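Local coordinates for protein nitrite transporter NirC (Salmonella enterica subsp. enterica serovar Typhimurium, PDB 4FC4) that carries nitrite across the cytoplasmic membrane in both directions, as a pentameric channel of the formate/nitrite transporter family, at residues Ile67-Thr70 and Leu71-Ile74; Leu89-Ala93 and Gly94-His98; Asn225-Trp228 and Val229-Asn233. One frame throughout, in Å; residues are numbered along the deposited sequence.

Contact 1: Ile67-Thr70 and Leu71-Ile74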
ATOM      1  N   ILE B  67      -3.829   3.726 -12.871  1.00 45.41           N
ATOM      2  CA  ILE B  67      -3.709   2.691 -13.890  1.00 42.97           C
ATOM      3  C   ILE B  67      -3.363   3.312 -15.253  1.00 40.00           C
ATOM      4  O   ILE B  67      -2.615   2.714 -16.041  1.00 41.42           O
ATOM      5  CB  ILE B  67      -4.980   1.804 -13.929  1.00 40.42           C
ATOM      6  CG1 ILE B  67      -4.898   0.783 -15.074  1.00 40.02           C
ATOM      7  CG2 ILE B  67      -6.198   2.693 -14.038  1.00 41.62           C
ATOM      8  CD1 ILE B  67      -5.828  -0.378 -14.944  1.00 37.35           C
ATOM      9  N   ALA B  68      -3.852   4.521 -15.516  1.00 37.52           N
ATOM     10  CA  ALA B  68      -3.740   5.091 -16.878  1.00 36.20           C
ATOM     11  C   ALA B  68      -2.277   5.189 -17.313  1.00 36.54           C
ATOM     12  O   ALA B  68      -1.904   4.682 -18.353  1.00 40.20           O
ATOM     13  CB  ALA B  68      -4.420   6.488 -16.991  1.00 37.61           C
ATOM     14  N   LEU B  69      -1.444   5.839 -16.505  1.00 37.89           N
ATOM     15  CA  LEU B  69      -0.042   6.009 -16.874  1.00 36.61           C
ATOM     16  C   LEU B  69       0.774   4.780 -16.551  1.00 35.15           C
ATOM     17  O   LEU B  69       1.805   4.540 -17.207  1.00 37.57           O
ATOM     18  CB  LEU B  69       0.539   7.250 -16.249  1.00 38.19           C
ATOM     19  CG  LEU B  69       1.873   7.688 -16.833  1.00 45.55           C
ATOM     20  CD1 LEU B  69       1.796   8.150 -18.304  1.00 37.36           C
ATOM     21  CD2 LEU B  69       2.385   8.785 -15.894  1.00 44.24           C
ATOM     22  N   THR B  70       0.310   4.001 -15.575  1.00 30.39           N
ATOM     23  CA  THR B  70       0.918   2.712 -15.302  1.00 32.93           C
ATOM     24  C   THR B  70       0.907   1.801 -16.532  1.00 37.99           C
ATOM     25  O   THR B  70       1.957   1.250 -16.873  1.00 45.58           O
ATOM     26  CB  THR B  70       0.239   1.993 -14.148  1.00 29.63           C
ATOM     27  OG1 THR B  70       0.257   2.842 -12.980  1.00 28.49           O
ATOM     28  CG2 THR B  70       0.922   0.677 -13.897  1.00 32.15           C
ATOM     29  N   LEU B  71      -0.248   1.673 -17.196  1.00 39.47           N
ATOM     30  CA  LEU B  71      -0.355   0.979 -18.481  1.00 37.58           C
ATOM     31  C   LEU B  71       0.593   1.568 -19.495  1.00 38.40           C
ATOM     32  O   LEU B  71       1.385   0.872 -20.062  1.00 38.69           O
ATOM     33  CB  LEU B  71      -1.810   0.994 -19.027  1.00 36.38           C
ATOM     34  CG  LEU B  71      -2.889   0.225 -18.213  1.00 37.13           C
ATOM     35  CD1 LEU B  71      -4.272   0.355 -18.843  1.00 30.59           C
ATOM     36  CD2 LEU B  71      -2.511  -1.246 -17.972  1.00 30.30           C
ATOM     37  N   VAL B  72       0.461   2.855 -19.769  1.00 41.26           N
ATOM     38  CA  VAL B  72       1.305   3.522 -20.756  1.00 38.57           C
ATOM     39  C   VAL B  72       2.798   3.200 -20.540  1.00 40.46           C
ATOM     40  O   VAL B  72       3.491   2.846 -21.492  1.00 38.74           O
ATOM     41  CB  VAL B  72       1.043   5.073 -20.754  1.00 38.68           C
ATOM     42  CG1 VAL B  72       2.077   5.819 -21.611  1.00 40.05           C
ATOM     43  CG2 VAL B  72      -0.361   5.378 -21.292  1.00 33.03           C
ATOM     44  N   ILE B  73       3.276   3.201 -19.279  1.00 39.72           N
ATOM     45  CA  ILE B  73       4.734   3.140 -19.068  1.00 39.26           C
ATOM     46  C   ILE B  73       5.246   1.703 -18.966  1.00 37.54           C
ATOM     47  O   ILE B  73       6.284   1.344 -19.517  1.00 38.95           O
ATOM     48  CB  ILE B  73       5.169   3.946 -17.825  1.00 37.95           C
ATOM     49  CG1 ILE B  73       4.901   5.464 -18.003  1.00 40.29           C
ATOM     50  CG2 ILE B  73       6.623   3.678 -17.485  1.00 32.69           C
ATOM     51  CD1 ILE B  73       5.178   6.255 -16.730  1.00 35.35           C
ATOM     52  N   ILE B  74       4.468   0.871 -18.298  1.00 38.43           N
ATOM     53  CA  ILE B  74       4.899  -0.449 -17.904  1.00 34.88           C
ATOM     54  C   ILE B  74       4.500  -1.459 -18.970  1.00 37.25           C
ATOM     55  O   ILE B  74       5.297  -2.287 -19.299  1.00 36.38           O
ATOM     56  CB  ILE B  74       4.324  -0.825 -16.562  1.00 34.79           C
ATOM     57  CG1 ILE B  74       4.698   0.287 -15.566  1.00 36.15           C
ATOM     58  CG2 ILE B  74       4.785  -2.245 -16.123  1.00 29.18           C
ATOM     59  CD1 ILE B  74       6.108   0.159 -14.942  1.00 36.47           C
TER
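Leu69 and Ile73 meet on one flank of this helical turn, with Leu69 CG 3.6 Å from Ile73 CD1 and the two side chains set obliquely. Leu69 carries CG away from its backbone N (chi1 -166°), and its CD1 also reaches Val72 CB at 4.0 Å. On another flank Ile67 and Leu71 run side by side, Ile67 CG1 lying 3.8 Å from Leu71 CG. Thr70 CG2 and Ile74 CG1 are aligned in the same way, more loosely, while Thr70 OG1 bonds back to the carbonyl of Gly66.

The backbone bonds are uneven. Leu71 N to Ile67 O is short and nearly straight at 2.8 Å, whereas Val72 N to Ala68 O is weak at 3.3 Å. Thr70 O accepts from Ile74 N at 2.9 Å and weakly from Ile73 N, three residues on. The helix widens into a pi-type turn over 71-74.

Leu69 and Ile73 pack on helices 150-172 and 177-192; Leu71 and Val72 face helix 24-51. Ile74 O bonds to Arg173 of a neighbouring subunit. The arrangement is that of a short, buried membrane helix, 67-75, packed between helices of its own subunit and a neighbouring subunit of an FNT pentamer.

Contact 2: Leu89-Ala93 and Gly94-His98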
ATOM      1  N   LEU B  89      14.444  17.060 -24.824  1.00 55.41           N
ATOM      2  CA  LEU B  89      15.733  16.586 -24.354  1.00 55.02           C
ATOM      3  C   LEU B  89      16.521  15.982 -25.499  1.00 56.60           C
ATOM      4  O   LEU B  89      17.736  16.160 -25.566  1.00 62.47           O
ATOM      5  CB  LEU B  89      15.574  15.587 -23.173  1.00 51.42           C
ATOM      6  CG  LEU B  89      15.066  16.306 -21.911  1.00 49.90           C
ATOM      7  CD1 LEU B  89      14.748  15.375 -20.755  1.00 47.58           C
ATOM      8  CD2 LEU B  89      16.098  17.328 -21.453  1.00 50.71           C
ATOM      9  N   GLY B  90      15.852  15.273 -26.404  1.00 55.75           N
ATOM     10  CA  GLY B  90      16.514  14.743 -27.624  1.00 56.57           C
ATOM     11  C   GLY B  90      17.105  15.830 -28.518  1.00 58.46           C
ATOM     12  O   GLY B  90      18.279  15.730 -28.946  1.00 57.70           O
ATOM     13  N   VAL B  91      16.329  16.889 -28.772  1.00 56.08           N
ATOM     14  CA  VAL B  91      16.855  18.030 -29.571  1.00 58.17           C
ATOM     15  C   VAL B  91      18.037  18.658 -28.831  1.00 58.27           C
ATOM     16  O   VAL B  91      19.091  18.889 -29.419  1.00 59.17           O
ATOM     17  CB  VAL B  91      15.748  19.081 -29.907  1.00 57.94           C
ATOM     18  CG1 VAL B  91      16.333  20.314 -30.574  1.00 57.79           C
ATOM     19  CG2 VAL B  91      14.649  18.455 -30.781  1.00 57.05           C
ATOM     20  N   LYS B  92      17.870  18.888 -27.531  1.00 56.89           N
ATOM     21  CA  LYS B  92      18.917  19.507 -26.709  1.00 58.87           C
ATOM     22  C   LYS B  92      20.215  18.653 -26.650  1.00 62.90           C
ATOM     23  O   LYS B  92      21.323  19.174 -26.768  1.00 64.33           O
ATOM     24  CB  LYS B  92      18.353  19.855 -25.307  1.00 57.34           C
ATOM     25  CG  LYS B  92      17.657  21.228 -25.227  1.00 56.67           C
ATOM     26  CD  LYS B  92      18.710  22.332 -25.084  1.00 59.12           C
ATOM     27  CE  LYS B  92      18.282  23.666 -25.671  1.00 60.99           C
ATOM     28  NZ  LYS B  92      19.384  24.203 -26.486  1.00 64.29           N
ATOM     29  N   ALA B  93      20.087  17.331 -26.528  1.00 63.23           N
ATOM     30  CA  ALA B  93      21.257  16.445 -26.499  1.00 62.80           C
ATOM     31  C   ALA B  93      21.898  16.232 -27.866  1.00 65.90           C
ATOM     32  O   ALA B  93      23.028  15.762 -27.957  1.00 70.04           O
ATOM     33  CB  ALA B  93      20.866  15.106 -25.925  1.00 65.00           C
ATOM     34  N   GLY B  94      21.181  16.571 -28.929  1.00 63.83           N
ATOM     35  CA  GLY B  94      21.682  16.382 -30.296  1.00 62.51           C
ATOM     36  C   GLY B  94      21.338  15.019 -30.877  1.00 62.08           C
ATOM     37  O   GLY B  94      21.788  14.704 -31.941  1.00 62.34           O
ATOM     38  N   THR B  95      20.527  14.199 -30.195  1.00 60.41           N
ATOM     39  CA  THR B  95      20.178  12.870 -30.752  1.00 59.42           C
ATOM     40  C   THR B  95      19.108  12.879 -31.872  1.00 58.83           C
ATOM     41  O   THR B  95      19.014  11.940 -32.672  1.00 59.80           O
ATOM     42  CB  THR B  95      19.782  11.862 -29.669  1.00 54.98           C
ATOM     43  OG1 THR B  95      18.558  12.287 -29.084  1.00 54.20           O
ATOM     44  CG2 THR B  95      20.881  11.696 -28.601  1.00 52.71           C
ATOM     45  N   ILE B  96      18.310  13.932 -31.915  1.00 59.62           N
ATOM     46  CA  ILE B  96      17.358  14.155 -32.994  1.00 61.70           C
ATOM     47  C   ILE B  96      17.385  15.654 -33.344  1.00 67.34           C
ATOM     48  O   ILE B  96      17.902  16.445 -32.548  1.00 73.52           O
ATOM     49  CB  ILE B  96      15.940  13.735 -32.574  1.00 58.06           C
ATOM     50  CG1 ILE B  96      15.475  14.557 -31.363  1.00 55.05           C
ATOM     51  CG2 ILE B  96      15.893  12.233 -32.253  1.00 57.15           C
ATOM     52  CD1 ILE B  96      13.978  14.567 -31.185  1.00 54.22           C
ATOM     53  N   SER B  97      16.851  16.047 -34.510  1.00 68.41           N
ATOM     54  CA  SER B  97      16.746  17.466 -34.896  1.00 71.04           C
ATOM     55  C   SER B  97      15.427  18.109 -34.434  1.00 72.70           C
ATOM     56  O   SER B  97      14.465  17.392 -34.142  1.00 74.21           O
ATOM     57  CB  SER B  97      16.866  17.616 -36.415  1.00 72.97           C
ATOM     58  OG  SER B  97      15.680  17.150 -37.021  1.00 71.58           O
ATOM     59  N   HIS B  98      15.407  19.452 -34.362  1.00 75.38           N
ATOM     60  CA  HIS B  98      14.196  20.275 -34.186  1.00 73.90           C
ATOM     61  C   HIS B  98      13.130  19.750 -35.116  1.00 71.94           C
ATOM     62  O   HIS B  98      11.963  19.563 -34.713  1.00 71.56           O
ATOM     63  CB  HIS B  98      14.451  21.766 -34.542  1.00 78.16           C
ATOM     64  CG  HIS B  98      15.067  22.609 -33.425  1.00 83.85           C
ATOM     65  ND1 HIS B  98      16.329  23.120 -33.500  1.00 85.21           N
ATOM     66  CD2 HIS B  98      14.527  23.070 -32.199  1.00 83.64           C
ATOM     67  CE1 HIS B  98      16.592  23.849 -32.384  1.00 87.18           C
ATOM     68  NE2 HIS B  98      15.489  23.815 -31.584  1.00 84.08           N
TER
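Gly90 O gathers three backbone N-H groups from the chain that leaves the helix: Gly94 N and Thr95 N, each 3.0 Å from Gly90 O, and Ile96 N at 3.5 Å. All three bonds are weak, the first two because they are strongly bent and the third because it is long, though fairly straight. Gly94 N is shared with Val91 O at 3.2 Å, approaching from well above that carbonyl's plane. This is a Schellman motif, in which the last carbonyls of the helix are capped by the turning chain. Gly94 makes the turn with a positive phi of 89°, a conformation natural to glycine.

Beyond the turn the chain folds back along the helix. Ile96 places CG1 between its backbone N and carbonyl carbon (chi1 61°), which lays that branch over the peptide joining Gly90 to Val91, directly against the bare backbone of Gly90. Val91 is met from several directions. Its CA-H points almost straight at Ile96 O, CG2 touches Ile96 CD1 at 4.0 Å and also nears Ser97 O, and CG1 sits over the His98 ring, 3.7 Å from the centroid and 11° off the normal. This is a CH-pi contact over the middle of one face, the two side chains crossing at about a right angle.

Ser97 is the N-cap of the next helix, its OG bonded to Gln100 N, so one short link closes helix 80-93 and starts helix 98-125. Helix 3-22 flanks the turn: Thr95 OG1 bonds to Ala10 O, and Ala93 and Ile96 rest on Ala10 and Ala17. Lys92 lies against Leu243, Trp246 and Tyr247 of helix 219-248.

Contact 3: Asn225-Trp228 and Val229-Asn233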
ATOM      1  N   ASN B 225     -11.290  22.874 -26.400  1.00 51.44           N
ATOM      2  CA  ASN B 225     -10.522  22.293 -25.239  1.00 50.35           C
ATOM      3  C   ASN B 225      -9.204  21.620 -25.648  1.00 50.76           C
ATOM      4  O   ASN B 225      -8.162  21.972 -25.120  1.00 49.98           O
ATOM      5  CB  ASN B 225     -11.358  21.300 -24.450  1.00 46.09           C
ATOM      6  CG  ASN B 225     -10.576  20.632 -23.299  1.00 47.44           C
ATOM      7  OD1 ASN B 225      -9.747  19.743 -23.529  1.00 45.22           O
ATOM      8  ND2 ASN B 225     -10.853  21.059 -22.051  1.00 42.13           N
ATOM      9  N   LEU B 226      -9.255  20.675 -26.599  1.00 51.28           N
ATOM     10  CA  LEU B 226      -8.057  19.974 -27.100  1.00 46.68           C
ATOM     11  C   LEU B 226      -6.963  20.950 -27.587  1.00 50.54           C
ATOM     12  O   LEU B 226      -5.775  20.739 -27.269  1.00 51.86           O
ATOM     13  CB  LEU B 226      -8.421  18.893 -28.144  1.00 43.72           C
ATOM     14  CG  LEU B 226      -9.253  17.679 -27.663  1.00 43.58           C
ATOM     15  CD1 LEU B 226      -9.347  16.599 -28.748  1.00 42.16           C
ATOM     16  CD2 LEU B 226      -8.659  17.063 -26.382  1.00 37.87           C
ATOM     17  N   LEU B 227      -7.343  22.039 -28.286  1.00 50.67           N
ATOM     18  CA  LEU B 227      -6.336  23.033 -28.694  1.00 52.57           C
ATOM     19  C   LEU B 227      -5.559  23.625 -27.524  1.00 53.00           C
ATOM     20  O   LEU B 227      -4.358  23.413 -27.415  1.00 55.56           O
ATOM     21  CB  LEU B 227      -6.916  24.153 -29.550  1.00 54.43           C
ATOM     22  CG  LEU B 227      -5.918  25.262 -29.930  1.00 57.93           C
ATOM     23  CD1 LEU B 227      -4.755  24.713 -30.779  1.00 58.44           C
ATOM     24  CD2 LEU B 227      -6.624  26.426 -30.661  1.00 57.30           C
ATOM     25  N   TRP B 228      -6.251  24.330 -26.632  1.00 51.98           N
ATOM     26  CA  TRP B 228      -5.614  24.926 -25.453  1.00 50.16           C
ATOM     27  C   TRP B 228      -5.003  23.943 -24.442  1.00 49.45           C
ATOM     28  O   TRP B 228      -3.913  24.188 -23.912  1.00 47.98           O
ATOM     29  CB  TRP B 228      -6.553  25.968 -24.834  1.00 49.82           C
ATOM     30  CG  TRP B 228      -6.867  27.013 -25.882  1.00 53.21           C
ATOM     31  CD1 TRP B 228      -8.053  27.177 -26.590  1.00 54.56           C
ATOM     32  CD2 TRP B 228      -5.947  28.018 -26.440  1.00 52.42           C
ATOM     33  NE1 TRP B 228      -7.948  28.210 -27.480  1.00 56.18           N
ATOM     34  CE2 TRP B 228      -6.716  28.762 -27.437  1.00 58.05           C
ATOM     35  CE3 TRP B 228      -4.623  28.383 -26.187  1.00 53.27           C
ATOM     36  CZ2 TRP B 228      -6.156  29.822 -28.166  1.00 60.90           C
ATOM     37  CZ3 TRP B 228      -4.067  29.450 -26.889  1.00 58.94           C
ATOM     38  CH2 TRP B 228      -4.807  30.145 -27.882  1.00 61.31           C
ATOM     39  N   VAL B 229      -5.642  22.802 -24.227  1.00 47.86           N
ATOM     40  CA  VAL B 229      -5.077  21.778 -23.320  1.00 49.64           C
ATOM     41  C   VAL B 229      -3.801  21.174 -23.898  1.00 49.26           C
ATOM     42  O   VAL B 229      -2.815  21.041 -23.200  1.00 50.62           O
ATOM     43  CB  VAL B 229      -6.133  20.752 -22.913  1.00 45.20           C
ATOM     44  CG1 VAL B 229      -5.553  19.652 -22.010  1.00 44.07           C
ATOM     45  CG2 VAL B 229      -7.229  21.528 -22.190  1.00 43.89           C
ATOM     46  N   THR B 230      -3.804  20.898 -25.192  1.00 49.50           N
ATOM     47  CA  THR B 230      -2.587  20.427 -25.831  1.00 50.19           C
ATOM     48  C   THR B 230      -1.427  21.421 -25.772  1.00 51.86           C
ATOM     49  O   THR B 230      -0.310  21.031 -25.346  1.00 48.84           O
ATOM     50  CB  THR B 230      -2.857  20.028 -27.277  1.00 49.36           C
ATOM     51  OG1 THR B 230      -3.866  19.016 -27.266  1.00 47.62           O
ATOM     52  CG2 THR B 230      -1.550  19.538 -28.003  1.00 47.74           C
ATOM     53  N   LEU B 231      -1.673  22.673 -26.217  1.00 52.00           N
ATOM     54  CA  LEU B 231      -0.640  23.714 -26.151  1.00 52.15           C
ATOM     55  C   LEU B 231      -0.121  23.824 -24.703  1.00 51.91           C
ATOM     56  O   LEU B 231       1.084  23.953 -24.484  1.00 50.32           O
ATOM     57  CB  LEU B 231      -1.109  25.072 -26.694  1.00 53.56           C
ATOM     58  CG  LEU B 231      -1.592  25.182 -28.167  1.00 58.47           C
ATOM     59  CD1 LEU B 231      -2.267  26.519 -28.419  1.00 56.70           C
ATOM     60  CD2 LEU B 231      -0.528  24.934 -29.235  1.00 56.86           C
ATOM     61  N   GLY B 232      -1.009  23.700 -23.716  1.00 49.94           N
ATOM     62  CA  GLY B 232      -0.585  23.852 -22.313  1.00 48.72           C
ATOM     63  C   GLY B 232       0.246  22.672 -21.849  1.00 51.51           C
ATOM     64  O   GLY B 232       1.276  22.855 -21.190  1.00 56.88           O
ATOM     65  N   ASN B 233      -0.209  21.459 -22.166  1.00 48.06           N
ATOM     66  CA  ASN B 233       0.582  20.238 -21.929  1.00 46.57           C
ATOM     67  C   ASN B 233       2.016  20.394 -22.493  1.00 50.22           C
ATOM     68  O   ASN B 233       3.000  19.963 -21.844  1.00 48.56           O
ATOM     69  CB  ASN B 233      -0.066  18.989 -22.570  1.00 40.41           C
ATOM     70  CG  ASN B 233      -1.325  18.514 -21.864  1.00 43.81           C
ATOM     71  OD1 ASN B 233      -2.106  17.735 -22.447  1.00 44.00           O
ATOM     72  ND2 ASN B 233      -1.527  18.927 -20.596  1.00 45.09           N
TER
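Asn225 touches Val229 one turn on: Val229 CG2 lies above the plane of the Asn225 amide, against its CG, OD1 and ND2, and closest to Asn225 OD1 at 3.4 Å. The carboxamide is turned forward along the helix because CG lies anti to the backbone N (chi1 177°), and ND2 bonds to Glu196 OE1 and Lys145 O. Asn225 O takes Val229 N at 2.8 Å, nearly head-on.

Leu226 contributes chiefly its carbonyl. Leu226 O accepts both Thr230 N, at 2.9 Å, and the hydroxyl Thr230 OG1, at 2.6 Å, from opposite faces of the carbonyl plane. The hydroxyl comes back to that oxygen because OG1 sits beside its own backbone N (chi1 -58°). Thr230 OG1 is also bonded to Trp109 NE1.

Leu227 sends CD1 to Leu231 CD1 at 3.9 Å, while its other methyl, CD2, lies over one face of the Trp228 indole, offset toward the rim. Trp228 then meets the same Leu231 methyl obliquely, Trp228 CE3 lying 3.7 Å from Leu231 CD1. Leu227 and Leu231 lie on the surface, and Trp228 also packs on Ala150 and Leu153 of helix 150-172 and stacks edge-to-face with His224. Trp228 O closes the turn by accepting Gly232 N.

The chemistry is thus two-sided: Leu227 and Leu231 form an apolar flank suited to lipid, whereas the amide of Asn225 and the hydroxyl of Thr230 turn to polar partners within the bundle. With its proton given to Leu226 O, the Thr230 hydroxyl offers its oxygen to the Trp109 N-H, which ties helix 219-248 to helix 98-125.

The three contacts follow one another along the chain, each closing before the next begins, and all belong to the one formate/nitrite transporter fold. Contact 1 lies on helix 67-75 and contact 2 ends the following helix, 80-93; their centres are about 25 Å apart. Contact 3, on helix 219-248, lies on the opposite side of the chain's centre from contact 1; its centre is about 21 Å from that of contact 1 and about 23 Å from that of contact 2. None touches another. Helices 80-93 and 219-248 nevertheless link contacts 2 and 3, since Lys92 packs near the far end of helix 219-248 and Thr230 meets Phe80. Contact 1 alone of the three lies at a subunit interface of the pentamer.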